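PDB 4R7F: uncharacterized protein from Parabacteroides merdae, which is of unknown function but has three immunoglobulin-like beta-sandwich domains, the first probably related to the plug protein of the type 9 secretion system. Local coordinates for residues Q79-D84 / N105-F110. Sequence-based numbering, arbitrary orientation. Where two conformers were deposited one is given.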
ATOM      1  N   GLN A  79       7.007 -36.732   9.927  1.00 49.32           N
ATOM      2  CA  GLN A  79       5.666 -36.711   9.412  1.00 47.86           C
ATOM      3  C   GLN A  79       4.731 -37.159  10.507  1.00 57.48           C
ATOM      4  O   GLN A  79       5.135 -37.872  11.433  1.00 57.74           O
ATOM      5  CB  GLN A  79       5.527 -37.678   8.241  1.00 47.15           C
ATOM      6  CG  GLN A  79       6.353 -37.325   7.014  1.00 51.57           C
ATOM      7  CD  GLN A  79       5.848 -36.108   6.248  1.00 56.05           C
ATOM      8  OE1 GLN A  79       5.453 -35.089   6.838  1.00 42.70           O
ATOM      9  NE2 GLN A  79       5.911 -36.189   4.916  1.00 51.24           N
ATOM     10  N   GLY A  80       3.474 -36.760  10.388  1.00 58.62           N
ATOM     11  CA  GLY A  80       2.437 -37.241  11.292  1.00 52.10           C
ATOM     12  C   GLY A  80       2.469 -36.596  12.664  1.00 45.83           C
ATOM     13  O   GLY A  80       2.089 -37.208  13.641  1.00 53.74           O
ATOM     14  N   THR A  81       2.893 -35.341  12.730  1.00 53.72           N
ATOM     15  CA  THR A  81       2.917 -34.635  13.984  1.00 50.14           C
ATOM     16  C   THR A  81       1.520 -34.175  14.412  1.00 59.50           C
ATOM     17  O   THR A  81       0.699 -33.777  13.581  1.00 61.14           O
ATOM     18  CB  THR A  81       3.805 -33.403  13.880  1.00 52.85           C
ATOM     19  OG1 THR A  81       5.031 -33.756  13.223  1.00 58.85           O
ATOM     20  CG2 THR A  81       4.040 -32.814  15.267  1.00 46.86           C
ATOM     21  N   THR A  82       1.298 -34.210  15.723  1.00 54.08           N
ATOM     22  CA  THR A  82       0.002 -33.812  16.271  0.50 52.65           C
ATOM     23  C   THR A  82      -0.162 -32.283  16.320  1.00 52.91           C
ATOM     24  O   THR A  82       0.784 -31.509  16.453  1.00 56.35           O
ATOM     25  CB  THR A  82      -0.290 -34.478  17.648  0.50 54.22           C
ATOM     26  OG1 THR A  82      -0.191 -35.896  17.513  0.50 46.49           O
ATOM     27  CG2 THR A  82      -1.706 -34.168  18.140  0.50 51.52           C
ATOM     28  N   ILE A  83      -1.408 -31.855  16.128  1.00 53.06           N
ATOM     29  CA  ILE A  83      -1.764 -30.440  16.232  1.00 54.93           C
ATOM     30  C   ILE A  83      -2.330 -30.232  17.640  1.00 56.09           C
ATOM     31  O   ILE A  83      -3.445 -30.681  17.959  1.00 78.23           O
ATOM     32  CB  ILE A  83      -2.752 -30.025  15.126  1.00 48.68           C
ATOM     33  CG1 ILE A  83      -2.137 -30.336  13.755  1.00 50.93           C
ATOM     34  CG2 ILE A  83      -3.079 -28.536  15.229  1.00 50.37           C
ATOM     35  CD1 ILE A  83      -3.023 -29.981  12.571  1.00 53.84           C
ATOM     36  N   ASP A  84      -1.516 -29.586  18.478  1.00 69.07           N
ATOM     37  CA  ASP A  84      -1.787 -29.507  19.910  0.60 67.72           C
ATOM     38  C   ASP A  84      -2.467 -28.193  20.275  1.00 59.67           C
ATOM     39  O   ASP A  84      -3.221 -28.151  21.218  1.00 61.17           O
ATOM     40  CB  ASP A  84      -0.479 -29.679  20.716  0.60 69.19           C
ATOM     41  CG  ASP A  84       0.111 -31.084  20.599  0.60 67.76           C
ATOM     42  OD1 ASP A  84      -0.665 -32.040  20.382  0.60 61.95           O
ATOM     43  OD2 ASP A  84       1.347 -31.235  20.732  0.60 68.51           O
ATOM     44  N   ASN A 105       8.130 -24.688  13.345  1.00 44.00           N
ATOM     45  CA  ASN A 105       7.933 -24.659  14.786  1.00 44.90           C
ATOM     46  C   ASN A 105       9.002 -25.531  15.452  1.00 49.55           C
ATOM     47  O   ASN A 105       9.999 -25.864  14.813  1.00 48.67           O
ATOM     48  CB  ASN A 105       6.493 -25.087  15.121  1.00 40.82           C
ATOM     49  CG  ASN A 105       6.142 -26.463  14.581  1.00 41.99           C
ATOM     50  OD1 ASN A 105       6.950 -27.380  14.630  1.00 46.82           O
ATOM     51  ND2 ASN A 105       4.932 -26.613  14.057  1.00 53.69           N
ATOM     52  N   ASP A 106       8.806 -25.882  16.724  1.00 54.22           N
ATOM     53  CA  ASP A 106       9.781 -26.707  17.470  1.00 64.12           C
ATOM     54  C   ASP A 106       9.896 -28.144  16.930  1.00 52.14           C
ATOM     55  O   ASP A 106      10.926 -28.781  17.120  1.00 44.84           O
ATOM     56  CB  ASP A 106       9.437 -26.772  18.983  1.00 70.12           C
ATOM     57  CG  ASP A 106       9.908 -25.546  19.765  1.00 64.36           C
ATOM     58  OD1 ASP A 106      10.443 -24.596  19.166  1.00 67.35           O
ATOM     59  OD2 ASP A 106       9.730 -25.528  20.999  1.00 85.60           O
ATOM     60  N   ASP A 107       8.844 -28.647  16.283  1.00 48.74           N
ATOM     61  CA  ASP A 107       8.790 -30.028  15.781  1.00 45.74           C
ATOM     62  C   ASP A 107       9.232 -30.170  14.323  1.00 51.04           C
ATOM     63  O   ASP A 107       9.652 -31.263  13.913  1.00 46.73           O
ATOM     64  CB  ASP A 107       7.346 -30.562  15.840  1.00 57.11           C
ATOM     65  CG  ASP A 107       6.792 -30.669  17.260  1.00 70.61           C
ATOM     66  OD1 ASP A 107       7.574 -30.693  18.245  1.00 72.23           O
ATOM     67  OD2 ASP A 107       5.549 -30.735  17.377  1.00 63.12           O
ATOM     68  N   VAL A 108       9.033 -29.107  13.527  1.00 51.87           N
ATOM     69  CA  VAL A 108       9.356 -29.107  12.094  1.00 48.57           C
ATOM     70  C   VAL A 108       9.978 -27.793  11.656  1.00 46.15           C
ATOM     71  O   VAL A 108       9.429 -26.704  11.895  1.00 42.68           O
ATOM     72  CB  VAL A 108       8.136 -29.371  11.203  1.00 59.32           C
ATOM     73  CG1 VAL A 108       8.564 -29.438   9.738  1.00 54.70           C
ATOM     74  CG2 VAL A 108       7.462 -30.673  11.608  1.00 63.10           C
ATOM     75  N   GLN A 109      11.144 -27.907  11.027  1.00 48.49           N
ATOM     76  CA  GLN A 109      11.784 -26.789  10.356  1.00 47.71           C
ATOM     77  C   GLN A 109      12.092 -27.234   8.935  1.00 55.07           C
ATOM     78  O   GLN A 109      12.158 -28.431   8.656  1.00 47.23           O
ATOM     79  CB  GLN A 109      13.066 -26.361  11.062  1.00 51.85           C
ATOM     80  CG  GLN A 109      12.974 -26.256  12.580  1.00 57.80           C
ATOM     81  CD  GLN A 109      13.239 -27.572  13.267  1.00 51.51           C
ATOM     82  OE1 GLN A 109      14.187 -28.292  12.932  1.00 60.02           O
ATOM     83  NE2 GLN A 109      12.382 -27.913  14.224  1.00 48.51           N
ATOM     84  N   PHE A 110      12.255 -26.262   8.041  1.00 46.35           N
ATOM     85  CA  PHE A 110      12.451 -26.549   6.631  1.00 46.61           C
ATOM     86  C   PHE A 110      13.915 -26.392   6.268  1.00 47.34           C
ATOM     87  O   PHE A 110      14.591 -25.513   6.780  1.00 42.36           O
ATOM     88  CB  PHE A 110      11.616 -25.597   5.777  1.00 45.30           C
ATOM     89  CG  PHE A 110      10.161 -25.581   6.143  1.00 38.46           C
ATOM     90  CD1 PHE A 110       9.374 -26.673   5.904  1.00 37.80           C
ATOM     91  CD2 PHE A 110       9.592 -24.466   6.731  1.00 38.17           C
ATOM     92  CE1 PHE A 110       8.042 -26.671   6.255  1.00 41.49           C
ATOM     93  CE2 PHE A 110       8.260 -24.447   7.056  1.00 39.52           C
ATOM     94  CZ  PHE A 110       7.486 -25.559   6.829  1.00 38.05           C
TER
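T81 and D107 meet through van der Waals contact alone: the methyl CG2 of T81 lies 3.3 Å from OD2 of D107, and no hydrogen bond joins the two segments. CG2 stands anti to the backbone N of T81 (chi1 -46° for OG1), which carries the methyl to the carboxylate and leaves OG1 on the side of V108, whose CG2 is 4.2 Å from that OG1. A beta-branched threonine suits this place, offering one branch to each neighbour. D107 is exposed, as suits a carboxylate, whereas V108 is buried, its apolar side chain packing on Y55 and M75. The contact joins an edge strand to a turn in the immunoglobulin-like domain that matches the plug protein family: T81 pairs with strand 53-60, where G80 and T81 both face Y55 in a G1 beta bulge, and the positive phi of G80 (76°) is one that glycine adopts readily. Hydrogen bonds shape the turn at 105-108. OD1 of N105 accepts from N of D107 (2.8 Å), closing an Asx turn, and from N of V108 (2.9 Å), extending it to an Asx motif; the donors approach from opposite faces of its plane. N of N105 also bonds O of V108 (2.8 Å), while the amide of Q109 reaches back, NE2 to O of N105, almost straight at 175°.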